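PDB 3H4L: DNA mismatch repair protein PMS1 from Saccharomyces cerevisiae, which binds ATP, and probably hydrolyses it, through its GHKL-type N-terminal domain as part of eukaryotic DNA mismatch repair. Local coordinates for residues Ile38-Tyr52 / Asn185-Pro197. Residues are numbered along the deposited sequence; the frame is centred on the assembly and turned at random.
Sequences IDANANQIEIIFKDY and NAAIKFSVWNITP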
loop_
_atom_site.group_PDB
_atom_site.type_symbol
_atom_site.label_atom_id
_atom_site.label_comp_id
_atom_site.label_asym_id
_atom_site.label_seq_id
_atom_site.Cartn_x
_atom_site.Cartn_y
_atom_site.Cartn_z
ATOM N N ILE B 38 7.648 5.333 19.824
ATOM C CA ILE B 38 8.181 6.674 20.002
ATOM C C ILE B 38 8.719 6.832 21.421
ATOM O O ILE B 38 9.777 7.420 21.616
ATOM C CB ILE B 38 7.121 7.742 19.724
ATOM C CG1 ILE B 38 6.661 7.644 18.272
ATOM C CG2 ILE B 38 7.698 9.113 19.975
ATOM C CD1 ILE B 38 5.504 8.544 17.945
ATOM N N ASP B 39 7.998 6.299 22.407
ATOM C CA ASP B 39 8.434 6.374 23.805
ATOM C C ASP B 39 9.755 5.641 23.993
ATOM O O ASP B 39 10.506 5.928 24.923
ATOM C CB ASP B 39 7.417 5.727 24.762
ATOM C CG ASP B 39 6.124 6.511 24.883
ATOM O OD1 ASP B 39 6.169 7.758 24.806
ATOM O OD2 ASP B 39 5.062 5.873 25.079
ATOM N N ALA B 40 10.022 4.677 23.119
ATOM C CA ALA B 40 11.245 3.895 23.211
ATOM C C ALA B 40 12.414 4.568 22.498
ATOM O O ALA B 40 13.471 3.965 22.301
ATOM C CB ALA B 40 11.009 2.501 22.646
ATOM N N ASN B 41 12.214 5.818 22.100
ATOM C CA ASN B 41 13.264 6.578 21.448
ATOM C C ASN B 41 13.710 5.942 20.149
ATOM O O ASN B 41 14.915 5.808 19.888
ATOM C CB ASN B 41 14.457 6.709 22.387
ATOM C CG ASN B 41 14.061 7.227 23.745
ATOM O OD1 ASN B 41 13.532 8.334 23.862
ATOM N ND2 ASN B 41 14.305 6.430 24.786
ATOM N N ALA B 42 12.736 5.531 19.344
ATOM C CA ALA B 42 13.040 4.942 18.054
ATOM C C ALA B 42 13.080 6.086 17.060
ATOM O O ALA B 42 12.401 7.088 17.250
ATOM C CB ALA B 42 11.958 3.952 17.661
ATOM N N ASN B 43 13.896 5.957 16.021
ATOM C CA ASN B 43 13.949 6.983 14.985
ATOM C C ASN B 43 13.489 6.315 13.697
ATOM O O ASN B 43 13.377 6.958 12.649
ATOM C CB ASN B 43 15.359 7.569 14.819
ATOM C CG ASN B 43 16.414 6.510 14.584
ATOM O OD1 ASN B 43 16.237 5.600 13.763
ATOM N ND2 ASN B 43 17.532 6.627 15.301
ATOM N N GLN B 44 13.221 5.015 13.786
ATOM C CA GLN B 44 12.731 4.277 12.638
ATOM C C GLN B 44 11.545 3.390 13.023
ATOM O O GLN B 44 11.644 2.526 13.901
ATOM C CB GLN B 44 13.840 3.424 12.012
ATOM C CG GLN B 44 13.598 3.180 10.532
ATOM C CD GLN B 44 14.638 2.290 9.877
ATOM O OE1 GLN B 44 15.848 2.464 10.074
ATOM N NE2 GLN B 44 14.167 1.335 9.071
ATOM N N ILE B 45 10.415 3.604 12.365
ATOM C CA ILE B 45 9.230 2.818 12.665
ATOM C C ILE B 45 8.610 2.217 11.424
ATOM O O ILE B 45 8.242 2.916 10.485
ATOM C CB ILE B 45 8.189 3.654 13.402
ATOM C CG1 ILE B 45 8.774 4.109 14.742
ATOM C CG2 ILE B 45 6.930 2.829 13.624
ATOM C CD1 ILE B 45 7.899 5.050 15.511
ATOM N N GLU B 46 8.491 0.902 11.440
ATOM C CA GLU B 46 7.950 0.171 10.321
ATOM C C GLU B 46 6.711 -0.570 10.779
ATOM O O GLU B 46 6.719 -1.217 11.828
ATOM C CB GLU B 46 9.000 -0.814 9.809
ATOM C CG GLU B 46 8.623 -1.555 8.551
ATOM C CD GLU B 46 9.658 -2.592 8.195
ATOM O OE1 GLU B 46 10.861 -2.231 8.175
ATOM O OE2 GLU B 46 9.275 -3.757 7.946
ATOM N N ILE B 47 5.653 -0.468 9.977
ATOM C CA ILE B 47 4.371 -1.084 10.272
ATOM C C ILE B 47 3.956 -1.950 9.099
ATOM O O ILE B 47 3.859 -1.479 7.966
ATOM C CB ILE B 47 3.315 0.006 10.503
ATOM C CG1 ILE B 47 3.783 0.945 11.616
ATOM C CG2 ILE B 47 1.986 -0.610 10.856
ATOM C CD1 ILE B 47 2.865 2.109 11.839
ATOM N N ILE B 48 3.718 -3.224 9.376
ATOM C CA ILE B 48 3.325 -4.155 8.342
ATOM C C ILE B 48 1.943 -4.740 8.630
ATOM O O ILE B 48 1.731 -5.380 9.654
ATOM C CB ILE B 48 4.376 -5.275 8.227
ATOM C CG1 ILE B 48 5.701 -4.671 7.760
ATOM C CG2 ILE B 48 3.933 -6.328 7.248
ATOM C CD1 ILE B 48 6.826 -5.683 7.614
ATOM N N PHE B 49 1.002 -4.493 7.723
ATOM C CA PHE B 49 -0.365 -5.002 7.855
ATOM C C PHE B 49 -0.557 -6.240 6.998
ATOM O O PHE B 49 -0.075 -6.283 5.864
ATOM C CB PHE B 49 -1.398 -3.976 7.359
ATOM C CG PHE B 49 -1.544 -2.764 8.235
ATOM C CD1 PHE B 49 -0.719 -1.669 8.070
ATOM C CD2 PHE B 49 -2.515 -2.720 9.212
ATOM C CE1 PHE B 49 -0.863 -0.553 8.864
ATOM C CE2 PHE B 49 -2.661 -1.609 10.007
ATOM C CZ PHE B 49 -1.837 -0.523 9.833
ATOM N N LYS B 50 -1.251 -7.244 7.525
ATOM C CA LYS B 50 -1.551 -8.420 6.718
ATOM C C LYS B 50 -3.054 -8.382 6.490
ATOM O O LYS B 50 -3.848 -8.325 7.430
ATOM C CB LYS B 50 -1.108 -9.706 7.398
ATOM C CG LYS B 50 0.401 -9.905 7.315
ATOM C CD LYS B 50 0.810 -11.369 7.485
ATOM C CE LYS B 50 2.333 -11.516 7.447
ATOM N NZ LYS B 50 2.777 -12.936 7.592
ATOM N N ASP B 51 -3.427 -8.368 5.217
ATOM C CA ASP B 51 -4.813 -8.271 4.791
ATOM C C ASP B 51 -5.493 -7.103 5.506
ATOM O O ASP B 51 -6.530 -7.254 6.153
ATOM C CB ASP B 51 -5.571 -9.578 5.031
ATOM C CG ASP B 51 -6.906 -9.628 4.269
ATOM O OD1 ASP B 51 -6.996 -9.055 3.161
ATOM O OD2 ASP B 51 -7.866 -10.254 4.764
ATOM N N TYR B 52 -4.874 -5.933 5.381
ATOM C CA TYR B 52 -5.377 -4.690 5.962
ATOM C C TYR B 52 -5.643 -4.669 7.469
ATOM O O TYR B 52 -6.348 -3.794 7.957
ATOM C CB TYR B 52 -6.633 -4.262 5.204
ATOM C CG TYR B 52 -6.318 -3.707 3.832
ATOM C CD1 TYR B 52 -5.598 -2.524 3.700
ATOM C CD2 TYR B 52 -6.701 -4.375 2.669
ATOM C CE1 TYR B 52 -5.263 -2.017 2.452
ATOM C CE2 TYR B 52 -6.366 -3.872 1.405
ATOM C CZ TYR B 52 -5.646 -2.690 1.313
ATOM O OH TYR B 52 -5.300 -2.159 0.093
ATOM N N ASN B 185 6.496 13.959 13.287
ATOM C CA ASN B 185 7.743 13.338 13.718
ATOM C C ASN B 185 8.838 13.276 12.656
ATOM O O ASN B 185 9.143 12.217 12.100
ATOM C CB ASN B 185 7.457 11.952 14.281
ATOM C CG ASN B 185 6.686 12.014 15.580
ATOM O OD1 ASN B 185 7.218 12.427 16.610
ATOM N ND2 ASN B 185 5.420 11.618 15.538
ATOM N N ALA B 186 9.430 14.441 12.417
ATOM C CA ALA B 186 10.506 14.631 11.459
ATOM C C ALA B 186 11.731 13.767 11.766
ATOM O O ALA B 186 12.360 13.219 10.863
ATOM C CB ALA B 186 10.904 16.095 11.454
ATOM N N ALA B 187 12.071 13.658 13.044
ATOM C CA ALA B 187 13.225 12.878 13.467
ATOM C C ALA B 187 12.966 11.376 13.368
ATOM O O ALA B 187 13.807 10.565 13.771
ATOM C CB ALA B 187 13.593 13.250 14.904
ATOM N N ILE B 188 11.811 11.007 12.822
ATOM C CA ILE B 188 11.440 9.602 12.710
ATOM C C ILE B 188 11.083 9.167 11.296
ATOM O O ILE B 188 10.376 9.874 10.580
ATOM C CB ILE B 188 10.230 9.285 13.630
ATOM C CG1 ILE B 188 10.593 9.569 15.089
ATOM C CG2 ILE B 188 9.809 7.826 13.468
ATOM C CD1 ILE B 188 9.479 9.284 16.070
ATOM N N LYS B 189 11.569 7.997 10.898
ATOM C CA LYS B 189 11.251 7.464 9.577
ATOM C C LYS B 189 10.137 6.428 9.683
ATOM O O LYS B 189 10.290 5.407 10.357
ATOM C CB LYS B 189 12.461 6.786 8.926
ATOM C CG LYS B 189 12.058 5.998 7.683
ATOM C CD LYS B 189 13.179 5.170 7.074
ATOM C CE LYS B 189 12.674 4.479 5.799
ATOM N NZ LYS B 189 13.743 3.776 5.029
ATOM N N PHE B 190 9.020 6.688 9.017
ATOM C CA PHE B 190 7.898 5.762 9.028
ATOM C C PHE B 190 7.793 5.036 7.694
ATOM O O PHE B 190 8.074 5.612 6.636
ATOM C CB PHE B 190 6.580 6.500 9.282
ATOM C CG PHE B 190 6.349 6.863 10.711
ATOM C CD1 PHE B 190 6.737 8.106 11.198
ATOM C CD2 PHE B 190 5.724 5.968 11.573
ATOM C CE1 PHE B 190 6.500 8.454 12.532
ATOM C CE2 PHE B 190 5.484 6.304 12.904
ATOM C CZ PHE B 190 5.871 7.549 13.382
ATOM N N SER B 191 7.381 3.772 7.757
ATOM C CA SER B 191 7.190 2.941 6.576
ATOM C C SER B 191 5.965 2.085 6.843
ATOM O O SER B 191 5.823 1.507 7.915
ATOM C CB SER B 191 8.391 2.035 6.350
ATOM O OG SER B 191 9.552 2.801 6.137
ATOM N N VAL B 192 5.073 2.000 5.876
ATOM C CA VAL B 192 3.882 1.202 6.066
ATOM C C VAL B 192 3.575 0.394 4.828
ATOM O O VAL B 192 3.430 0.936 3.725
ATOM C CB VAL B 192 2.664 2.083 6.384
ATOM C CG1 VAL B 192 1.434 1.209 6.594
ATOM C CG2 VAL B 192 2.948 2.935 7.636
ATOM N N TRP B 193 3.479 -0.913 5.013
ATOM C CA TRP B 193 3.169 -1.804 3.910
ATOM C C TRP B 193 1.942 -2.629 4.268
ATOM O O TRP B 193 1.574 -2.757 5.441
ATOM C CB TRP B 193 4.308 -2.792 3.650
ATOM C CG TRP B 193 5.680 -2.240 3.550
ATOM C CD1 TRP B 193 6.504 -1.874 4.580
ATOM C CD2 TRP B 193 6.449 -2.119 2.358
ATOM N NE1 TRP B 193 7.746 -1.542 4.095
ATOM C CE2 TRP B 193 7.736 -1.681 2.733
ATOM C CE3 TRP B 193 6.173 -2.337 1.002
ATOM C CZ2 TRP B 193 8.755 -1.469 1.798
ATOM C CZ3 TRP B 193 7.184 -2.127 0.070
ATOM C CH2 TRP B 193 8.460 -1.693 0.472
ATOM N N ASN B 194 1.316 -3.189 3.242
ATOM C CA ASN B 194 0.185 -4.067 3.437
ATOM C C ASN B 194 0.458 -5.279 2.584
ATOM O O ASN B 194 0.638 -5.161 1.367
ATOM C CB ASN B 194 -1.129 -3.449 2.984
ATOM C CG ASN B 194 -2.277 -4.433 3.095
ATOM O OD1 ASN B 194 -2.465 -5.058 4.149
ATOM N ND2 ASN B 194 -3.043 -4.593 2.018
ATOM N N ILE B 195 0.507 -6.442 3.218
ATOM C CA ILE B 195 0.746 -7.677 2.496
ATOM C C ILE B 195 -0.608 -8.288 2.178
ATOM O O ILE B 195 -1.360 -8.638 3.087
ATOM C CB ILE B 195 1.585 -8.632 3.339
ATOM C CG1 ILE B 195 3.002 -8.062 3.475
ATOM C CG2 ILE B 195 1.604 -10.010 2.704
ATOM C CD1 ILE B 195 3.839 -8.760 4.508
ATOM N N THR B 196 -0.916 -8.396 0.882
ATOM C CA THR B 196 -2.202 -8.932 0.435
ATOM C C THR B 196 -2.244 -10.449 0.486
ATOM O O THR B 196 -1.231 -11.121 0.289
ATOM C CB THR B 196 -2.550 -8.499 -1.013
ATOM O OG1 THR B 196 -1.853 -9.334 -1.948
ATOM C CG2 THR B 196 -2.161 -7.052 -1.242
ATOM N N PRO B 197 -3.429 -11.011 0.748
ATOM C CA PRO B 197 -3.577 -12.468 0.818
ATOM C C PRO B 197 -3.009 -13.141 -0.429
ATOM O O PRO B 197 -2.596 -14.303 -0.385
ATOM C CB PRO B 197 -5.085 -12.653 0.963
ATOM C CG PRO B 197 -5.658 -11.392 0.314
ATOM C CD PRO B 197 -4.737 -10.336 0.831
#
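N194 reaches from one strand to the residues that follow strand 44-50. Its OD1 accepts a hydrogen bond from the backbone N of Y52 at 2.8 Å, the donor tilted 25° from the carbonyl plane, while ND2 sits 3.2 Å above the centre of the Y52 ring, an amide-over-face contact. The amide gets there because CG is anti to the backbone N (chi1 175°), which swings it along the strand toward Y52. With an alanine at Y52, ND2 of N194 is likely to lose the aromatic face it rests on, and F171 one of its edge-to-face partners.

Eight main-chain hydrogen bonds run from K189 N–N43 O to D51 N–I195 O, and the strand axes, 4.6 Å apart at closest and only 19° from alignment, confirm parallel pairing. The two side-chain faces differ in burial. On the buried one, I45, I47 and F49 alternate along one strand beside F190, V192 and N194 on the other, facing helix 26-39. I45 CD1 lies 3.8 Å from F190 CE2, the two side chains running abreast, and V192 CG1 meets the edge of the F49 ring at CE1, 3.7 Å away. The other face, partly exposed and fully so at K50, carries Q44, E46, I48 and K50 beside K189, S191, W193 and I195. Q44 CG and K189 CD stay 4.0 Å apart; I48 CG2 and I195 CD1, at 3.7 Å, are a tight exception, and W193 has a cation-pi partner in K201.

Strands 44-50 and 189-195 are adjacent in the mixed sheet of the GHKL ATPase fold, whose nucleotide pocket includes A40. The chemistry implies a largely apolar, buried helix side, a reverse whose polar and charged chains can meet solvent, and an N194 amide that fixes the chain just after strand 44-50.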